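Local coordinates for protein metallo-beta-lactamase (Serratia marcescens, PDB 6K4X) that probably hydrolyses the beta-lactam ring of antibiotics with two zinc ions, as a subclass B3 metallo-beta-lactamase, and here holds a sulfanylbenzoic acid inhibitor, at residues 9-14 with 221-225; 200-204 with 246-250. One frame throughout, in Å; residues are numbered along the deposited sequence. Where two conformers were deposited one is given.

Overall arrangement
Both contacts belong to the alpha-beta/beta-alpha sandwich of the metallo-beta-lactamase fold, and in both a helix from the C-terminal part of the chain takes part. Contact 1 sets the first strand, 12-15, at the edge of the seven-stranded sheet, against helix 221-231. Contact 2 pairs helix 190-205 with helix 241-260. Along the chain the segments alternate, 9-14, 200-204, 221-225, 246-250, so the two contacts cross along the chain. Their centres lie 24 Å apart, and the nearest atoms, about 12 Å apart, do not touch. Successive helices 221-231 and 241-260 thus pack against separate regions: one meets the N-terminal end, the other a neighbouring helix near the zinc ligand His-150.

Contact 1: 9-14 with 221-225; sequences QQPFTI and MWTRQ
Phe-12, on the edge strand of the seven-stranded sheet in this metallo-beta-lactamase fold, pushes its ring against one side of helix 221-231 and meets three of its side chains. Gln-225 puts its NE2 over one face, 3.4 Å above the ring plane and displaced toward the rim, nearest CD1; amide and ring planes are 37° apart, so this is not a flat stack. At the ring's edge comes a Met-aromatic contact, with Met-221 SD 4.0 Å from Phe-12 CZ and almost exactly in the ring plane. Trp-222 presents the edge of its indole, CZ3 standing 3.9 Å from Phe-12 CE1. Phe-12 reaches all three because chi1, 54°, places CG between the backbone N and the carbonyl carbon and aims the ring at the helix. Bends at chi2 and chi3 fold Met-221 round so that its CE meets Ile-14 CD1 tip to tip, at 3.9 Å. Tyr-20, on the adjoining strand, packs against both Phe-12 and Trp-222.

Gln-9 extends the interface along the indole, its CD and OE1 lying 3.8 Å from Trp-222 CH2, with amide and ring planes 24° apart. Its OE1 is hydrogen-bonded to Arg-3, which also makes a cation-pi contact with Trp-222, while NE2 turns back to donate to Gln-10 O. The two glutamines are joined through water: one molecule accepts from Gln-9 NE2 and donates to Gln-225 OE1. Fully extended, Gln-225 also has its NE2 bound to a second water, 2.9 Å away, which in turn donates to Gln-10 O at 2.8 Å.

Contact 2: 200-204 with 246-250; sequences FEAVE and AAAGR
Arg-250 and Glu-204 form an end-on, two-nitrogen salt bridge across a nearly antiparallel helix pair of the metallo-beta-lactamase fold, helices 190-205 and 241-260, whose segment axes approach to 9.2 Å at an angle of 163°. NH1 of Arg-250 donates to Glu-204 OE1 at 3.0 Å, within the guanidinium plane and on the syn lone pair. The companion bond, Arg-250 NH2 to Glu-204 OE2, is equally long but meets its oxygen on the syn side, 34° out of the carboxylate plane, so the two groups are not coplanar. Using both nitrogens fixes the rotation of the guanidinium.

Phe-200 packs against the arginine: its CB lies over a guanidinium face, 3.5 Å from Arg-250 NH2, and its ring receives an off-centre CH-pi contact from Arg-250 CB. The arginine leaves its helix with CG opposite the backbone N (chi1 -176°), then bends at chi3 back over the phenylalanine.

The ring of Phe-200 lies flat on the helix backbone at Gly-249, whose missing side chain lets it come so near. Ala-246 packs beside it, its CB 3.7 Å from Glu-204 CB, with Val-203 CG1 close by. Leu-176 touches both Phe-200 and Val-203, and Leu-253 adds a further contact to Phe-200. Arg-250 N sits over the ring centre, 3.5 Å above its plane.

Contact 1: 9-14 with 221-225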
ATOM      1  N   GLN A   9      -1.733 -16.177  -5.795  1.00  7.55           N
ATOM      2  CA  GLN A   9      -1.933 -15.338  -6.972  1.00  7.61           C
ATOM      3  C   GLN A   9      -0.638 -15.373  -7.784  1.00  7.07           C
ATOM      4  O   GLN A   9       0.421 -15.021  -7.272  1.00  6.83           O
ATOM      5  CB  GLN A   9      -2.290 -13.902  -6.569  1.00  8.07           C
ATOM      6  CG  GLN A   9      -2.233 -12.909  -7.721  1.00 10.11           C
ATOM      7  CD  GLN A   9      -3.261 -13.181  -8.784  1.00 10.84           C
ATOM      8  OE1 GLN A   9      -4.454 -13.314  -8.492  1.00 12.26           O
ATOM      9  NE2 GLN A   9      -2.811 -13.234 -10.031  1.00 11.57           N
ATOM     10  N   GLN A  10      -0.709 -15.862  -9.017  1.00  6.88           N
ATOM     11  CA  GLN A  10       0.494 -15.981  -9.812  1.00  6.29           C
ATOM     12  C   GLN A  10       1.010 -14.564 -10.037  1.00  6.70           C
ATOM     13  O   GLN A  10       0.271 -13.687 -10.500  1.00  7.33           O
ATOM     14  CB  GLN A  10       0.193 -16.665 -11.149  1.00  7.01           C
ATOM     15  CG  GLN A  10       1.446 -17.015 -11.940  1.00  7.16           C
ATOM     16  CD  GLN A  10       2.252 -18.122 -11.299  1.00  7.63           C
ATOM     17  OE1 GLN A  10       1.688 -19.024 -10.664  1.00  9.22           O
ATOM     18  NE2 GLN A  10       3.565 -18.065 -11.455  1.00  7.39           N
ATOM     19  N   PRO A  11       2.292 -14.275  -9.750  1.00  5.92           N
ATOM     20  CA  PRO A  11       2.785 -12.901  -9.879  1.00  5.97           C
ATOM     21  C   PRO A  11       2.969 -12.507 -11.345  1.00  5.75           C
ATOM     22  O   PRO A  11       3.025 -13.350 -12.227  1.00  6.32           O
ATOM     23  CB  PRO A  11       4.101 -12.917  -9.096  1.00  6.13           C
ATOM     24  CG  PRO A  11       4.563 -14.357  -9.258  1.00  6.05           C
ATOM     25  CD  PRO A  11       3.295 -15.177  -9.171  1.00  6.27           C
ATOM     26  N   PHE A  12       3.062 -11.198 -11.573  1.00  6.18           N
ATOM     27  CA  PHE A  12       3.112 -10.692 -12.924  1.00  6.13           C
ATOM     28  C   PHE A  12       3.761  -9.324 -12.921  1.00  6.13           C
ATOM     29  O   PHE A  12       3.700  -8.567 -11.946  1.00  7.36           O
ATOM     30  CB  PHE A  12       1.711 -10.607 -13.544  1.00  7.07           C
ATOM     31  CG  PHE A  12       0.671  -9.827 -12.774  1.00  6.68           C
ATOM     32  CD1 PHE A  12       0.018 -10.414 -11.714  1.00  7.34           C
ATOM     33  CD2 PHE A  12       0.344  -8.517 -13.107  1.00  7.40           C
ATOM     34  CE1 PHE A  12      -0.955  -9.724 -11.012  1.00  7.23           C
ATOM     35  CE2 PHE A  12      -0.624  -7.827 -12.406  1.00  7.54           C
ATOM     36  CZ  PHE A  12      -1.257  -8.417 -11.341  1.00  7.42           C
ATOM     37  N   THR A  13       4.389  -9.003 -14.049  1.00  7.03           N
ATOM     38  CA  THR A  13       5.012  -7.693 -14.204  1.00  7.06           C
ATOM     39  C   THR A  13       3.973  -6.693 -14.692  1.00  7.14           C
ATOM     40  O   THR A  13       3.262  -6.944 -15.662  1.00  8.25           O
ATOM     41  CB  THR A  13       6.202  -7.753 -15.161  1.00  7.65           C
ATOM     42  OG1 THR A  13       7.151  -8.645 -14.581  1.00  8.04           O
ATOM     43  CG2 THR A  13       6.811  -6.393 -15.429  1.00  8.91           C
ATOM     44  N   ILE A  14       3.885  -5.544 -14.034  1.00  6.47           N
ATOM     45  CA  ILE A  14       2.958  -4.500 -14.422  1.00  7.14           C
ATOM     46  C   ILE A  14       3.627  -3.554 -15.420  1.00  6.85           C
ATOM     47  O   ILE A  14       3.037  -3.192 -16.450  1.00  8.40           O
ATOM     48  CB  ILE A  14       2.434  -3.767 -13.174  1.00  7.77           C
ATOM     49  CG1 ILE A  14       1.433  -4.690 -12.469  1.00  8.83           C
ATOM     50  CG2 ILE A  14       1.805  -2.423 -13.512  1.00  7.78           C
ATOM     51  CD1 ILE A  14       0.989  -4.249 -11.101  1.00  9.65           C
ATOM     52  N   MET A 221      -7.820  -3.830 -10.629  1.00  6.49           N
ATOM     53  CA  MET A 221      -6.621  -4.572 -11.062  1.00  6.52           C
ATOM     54  C   MET A 221      -6.974  -5.791 -11.913  1.00  6.90           C
ATOM     55  O   MET A 221      -6.266  -6.074 -12.875  1.00  7.19           O
ATOM     56  CB  MET A 221      -5.843  -5.029  -9.837  1.00  6.55           C
ATOM     57  CG  MET A 221      -4.639  -5.896 -10.141  1.00  7.68           C
ATOM     58  SD  MET A 221      -3.322  -5.030 -11.038  1.00  8.76           S
ATOM     59  CE  MET A 221      -2.653  -4.053  -9.693  1.00 11.84           C
ATOM     60  N   TRP A 222      -7.989  -6.544 -11.515  1.00  6.67           N
ATOM     61  CA  TRP A 222      -8.219  -7.831 -12.162  1.00  7.10           C
ATOM     62  C   TRP A 222      -8.877  -7.643 -13.529  1.00  7.29           C
ATOM     63  O   TRP A 222      -8.551  -8.344 -14.476  1.00  8.90           O
ATOM     64  CB  TRP A 222      -8.994  -8.755 -11.230  1.00  7.63           C
ATOM     65  CG  TRP A 222      -8.312  -8.790  -9.901  1.00  8.00           C
ATOM     66  CD1 TRP A 222      -8.840  -8.411  -8.703  1.00  9.19           C
ATOM     67  CD2 TRP A 222      -6.934  -9.119  -9.652  1.00  8.10           C
ATOM     68  NE1 TRP A 222      -7.887  -8.476  -7.723  1.00  8.91           N
ATOM     69  CE2 TRP A 222      -6.707  -8.895  -8.278  1.00  8.69           C
ATOM     70  CE3 TRP A 222      -5.871  -9.557 -10.454  1.00  8.58           C
ATOM     71  CZ2 TRP A 222      -5.459  -9.132  -7.696  1.00  9.36           C
ATOM     72  CZ3 TRP A 222      -4.634  -9.757  -9.877  1.00  9.35           C
ATOM     73  CH2 TRP A 222      -4.435  -9.546  -8.511  1.00 10.17           C
ATOM     74  N   THR A 223      -9.777  -6.677 -13.654  1.00  7.41           N
ATOM     75  CA  THR A 223     -10.262  -6.282 -14.973  1.00  7.43           C
ATOM     76  C   THR A 223      -9.107  -5.805 -15.861  1.00  7.61           C
ATOM     77  O   THR A 223      -9.041  -6.156 -17.067  1.00  8.59           O
ATOM     78  CB  THR A 223     -11.340  -5.199 -14.859  1.00  7.84           C
ATOM     79  OG1 THR A 223     -12.416  -5.749 -14.100  1.00  8.97           O
ATOM     80  CG2 THR A 223     -11.841  -4.732 -16.208  1.00  8.71           C
ATOM     81  N   ARG A 224      -8.208  -4.983 -15.310  1.00  7.28           N
ATOM     82  CA  ARG A 224      -7.073  -4.489 -16.079  1.00  7.45           C
ATOM     83  C   ARG A 224      -6.164  -5.640 -16.507  1.00  7.91           C
ATOM     84  O   ARG A 224      -5.650  -5.646 -17.630  1.00  8.73           O
ATOM     85  CB  ARG A 224      -6.280  -3.453 -15.281  1.00  7.22           C
ATOM     86  CG  ARG A 224      -7.032  -2.152 -15.078  1.00  7.70           C
ATOM     87  CD  ARG A 224      -6.211  -1.189 -14.233  1.00  7.69           C
ATOM     88  NE  ARG A 224      -6.905   0.043 -13.921  1.00  8.03           N
ATOM     89  CZ  ARG A 224      -7.078   1.045 -14.763  1.00  8.09           C
ATOM     90  NH1 ARG A 224      -6.579   0.971 -15.988  1.00  8.02           N
ATOM     91  NH2 ARG A 224      -7.711   2.136 -14.362  1.00  9.34           N
ATOM     92  N   GLN A 225      -5.898  -6.580 -15.612  1.00  8.29           N
ATOM     93  CA  GLN A 225      -5.005  -7.679 -15.957  1.00  8.75           C
ATOM     94  C   GLN A 225      -5.619  -8.479 -17.113  1.00  9.78           C
ATOM     95  O   GLN A 225      -4.896  -8.925 -18.020  1.00  9.75           O
ATOM     96  CB  GLN A 225      -4.724  -8.549 -14.739  1.00  9.50           C
ATOM     97  CG  GLN A 225      -3.808  -9.707 -15.111  1.00 10.64           C
ATOM     98  CD  GLN A 225      -3.657 -10.693 -13.995  1.00 10.95           C
ATOM     99  OE1 GLN A 225      -4.627 -11.062 -13.324  1.00 12.55           O
ATOM    100  NE2 GLN A 225      -2.451 -11.212 -13.870  1.00 11.79           N
TER
HETATM  101  O   HOH W   1      -5.327 -13.131 -11.668  1.00 21.29           O
HETATM  102  O   HOH W   2      -1.044 -13.599 -12.980  1.00 16.38           O

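Contact 2: 200-204 with 246-250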
ATOM      1  N   PHE A 200      -7.115  13.142   0.344  1.00  7.02           N
ATOM      2  CA  PHE A 200      -7.774  13.150  -0.944  1.00  6.71           C
ATOM      3  C   PHE A 200      -7.122  14.192  -1.862  1.00  7.38           C
ATOM      4  O   PHE A 200      -6.882  13.918  -3.050  1.00  8.06           O
ATOM      5  CB  PHE A 200      -9.268  13.459  -0.842  1.00  7.67           C
ATOM      6  CG  PHE A 200     -10.064  12.674   0.170  1.00  6.89           C
ATOM      7  CD1 PHE A 200      -9.802  11.347   0.485  1.00  7.09           C
ATOM      8  CD2 PHE A 200     -11.097  13.303   0.838  1.00  7.03           C
ATOM      9  CE1 PHE A 200     -10.547  10.677   1.444  1.00  7.08           C
ATOM     10  CE2 PHE A 200     -11.845  12.632   1.791  1.00  6.86           C
ATOM     11  CZ  PHE A 200     -11.569  11.328   2.097  1.00  6.54           C
ATOM     12  N   GLU A 201      -6.837  15.370  -1.314  1.00  8.11           N
ATOM     13  CA  GLU A 201      -6.237  16.450  -2.099  0.50  9.23           C
ATOM     14  C   GLU A 201      -4.832  16.047  -2.563  1.00  8.59           C
ATOM     15  O   GLU A 201      -4.469  16.270  -3.731  1.00  9.51           O
ATOM     16  CB  GLU A 201      -6.203  17.737  -1.284  0.50 10.89           C
ATOM     17  CG  GLU A 201      -7.572  18.355  -1.076  0.50 14.47           C
ATOM     18  CD  GLU A 201      -7.528  19.820  -0.681  0.50 17.71           C
ATOM     19  OE1 GLU A 201      -8.605  20.444  -0.590  0.50 21.23           O
ATOM     20  OE2 GLU A 201      -6.418  20.334  -0.467  0.50 19.22           O
ATOM     21  N   ALA A 202      -4.041  15.451  -1.675  1.00  7.30           N
ATOM     22  CA  ALA A 202      -2.691  15.076  -2.062  1.00  8.04           C
ATOM     23  C   ALA A 202      -2.735  14.021  -3.172  1.00  8.40           C
ATOM     24  O   ALA A 202      -1.971  14.073  -4.148  1.00  8.67           O
ATOM     25  CB  ALA A 202      -1.920  14.581  -0.870  1.00  8.31           C
ATOM     26  N   VAL A 203      -3.584  13.007  -3.007  1.00  7.47           N
ATOM     27  CA  VAL A 203      -3.585  11.896  -3.939  1.00  7.26           C
ATOM     28  C   VAL A 203      -4.099  12.338  -5.316  1.00  7.58           C
ATOM     29  O   VAL A 203      -3.564  11.921  -6.348  1.00  7.80           O
ATOM     30  CB  VAL A 203      -4.354  10.697  -3.361  1.00  7.40           C
ATOM     31  CG1 VAL A 203      -4.585   9.618  -4.395  1.00  8.14           C
ATOM     32  CG2 VAL A 203      -3.596  10.141  -2.166  1.00  7.43           C
ATOM     33  N   GLU A 204      -5.106  13.206  -5.352  1.00  7.80           N
ATOM     34  CA  GLU A 204      -5.646  13.650  -6.645  1.00  8.67           C
ATOM     35  C   GLU A 204      -4.672  14.613  -7.344  1.00  9.74           C
ATOM     36  O   GLU A 204      -4.921  14.967  -8.518  1.00 13.51           O
ATOM     37  CB  GLU A 204      -7.076  14.183  -6.507  1.00  9.94           C
ATOM     38  CG  GLU A 204      -7.193  15.516  -5.815  1.00 10.04           C
ATOM     39  CD  GLU A 204      -8.572  15.816  -5.236  1.00  9.62           C
ATOM     40  OE1 GLU A 204      -9.527  15.032  -5.458  1.00 11.11           O
ATOM     41  OE2 GLU A 204      -8.697  16.858  -4.595  1.00 11.62           O
ATOM     42  N   ALA A 246      -9.084   9.054  -5.005  1.00  7.29           N
ATOM     43  CA  ALA A 246      -9.349  10.166  -4.116  1.00  7.78           C
ATOM     44  C   ALA A 246     -10.842  10.504  -4.100  1.00  7.23           C
ATOM     45  O   ALA A 246     -11.417  10.788  -3.042  1.00  7.47           O
ATOM     46  CB  ALA A 246      -8.518  11.364  -4.505  1.00  8.25           C
ATOM     47  N   ALA A 247     -11.465  10.554  -5.280  1.00  7.16           N
ATOM     48  CA  ALA A 247     -12.887  10.886  -5.379  1.00  7.37           C
ATOM     49  C   ALA A 247     -13.720   9.859  -4.627  1.00  7.05           C
ATOM     50  O   ALA A 247     -14.706  10.210  -3.985  1.00  7.09           O
ATOM     51  CB  ALA A 247     -13.312  10.997  -6.815  1.00  8.11           C
ATOM     52  N   ALA A 248     -13.363   8.586  -4.740  1.00  7.20           N
ATOM     53  CA  ALA A 248     -14.132   7.555  -4.044  1.00  7.18           C
ATOM     54  C   ALA A 248     -13.949   7.692  -2.529  1.00  6.37           C
ATOM     55  O   ALA A 248     -14.879   7.444  -1.758  1.00  6.82           O
ATOM     56  CB  ALA A 248     -13.719   6.186  -4.501  1.00  8.04           C
ATOM     57  N   GLY A 249     -12.740   8.033  -2.098  1.00  6.83           N
ATOM     58  CA  GLY A 249     -12.478   8.301  -0.691  1.00  6.56           C
ATOM     59  C   GLY A 249     -13.350   9.444  -0.179  1.00  6.33           C
ATOM     60  O   GLY A 249     -14.036   9.344   0.861  1.00  6.21           O
ATOM     61  N   ARG A 250     -13.391  10.543  -0.935  1.00  6.17           N
ATOM     62  CA  ARG A 250     -14.185  11.691  -0.574  1.00  6.61           C
ATOM     63  C   ARG A 250     -15.666  11.323  -0.491  1.00  6.06           C
ATOM     64  O   ARG A 250     -16.349  11.710   0.453  1.00  6.43           O
ATOM     65  CB  ARG A 250     -13.917  12.843  -1.545  1.00  7.04           C
ATOM     66  CG  ARG A 250     -14.646  14.125  -1.179  1.00  7.89           C
ATOM     67  CD  ARG A 250     -14.267  15.293  -2.071  1.00  8.97           C
ATOM     68  NE  ARG A 250     -12.896  15.757  -1.899  1.00  8.79           N
ATOM     69  CZ  ARG A 250     -11.910  15.700  -2.797  1.00  8.95           C
ATOM     70  NH1 ARG A 250     -12.087  15.132  -3.984  1.00  9.62           N
ATOM     71  NH2 ARG A 250     -10.731  16.214  -2.471  1.00  9.06           N
TER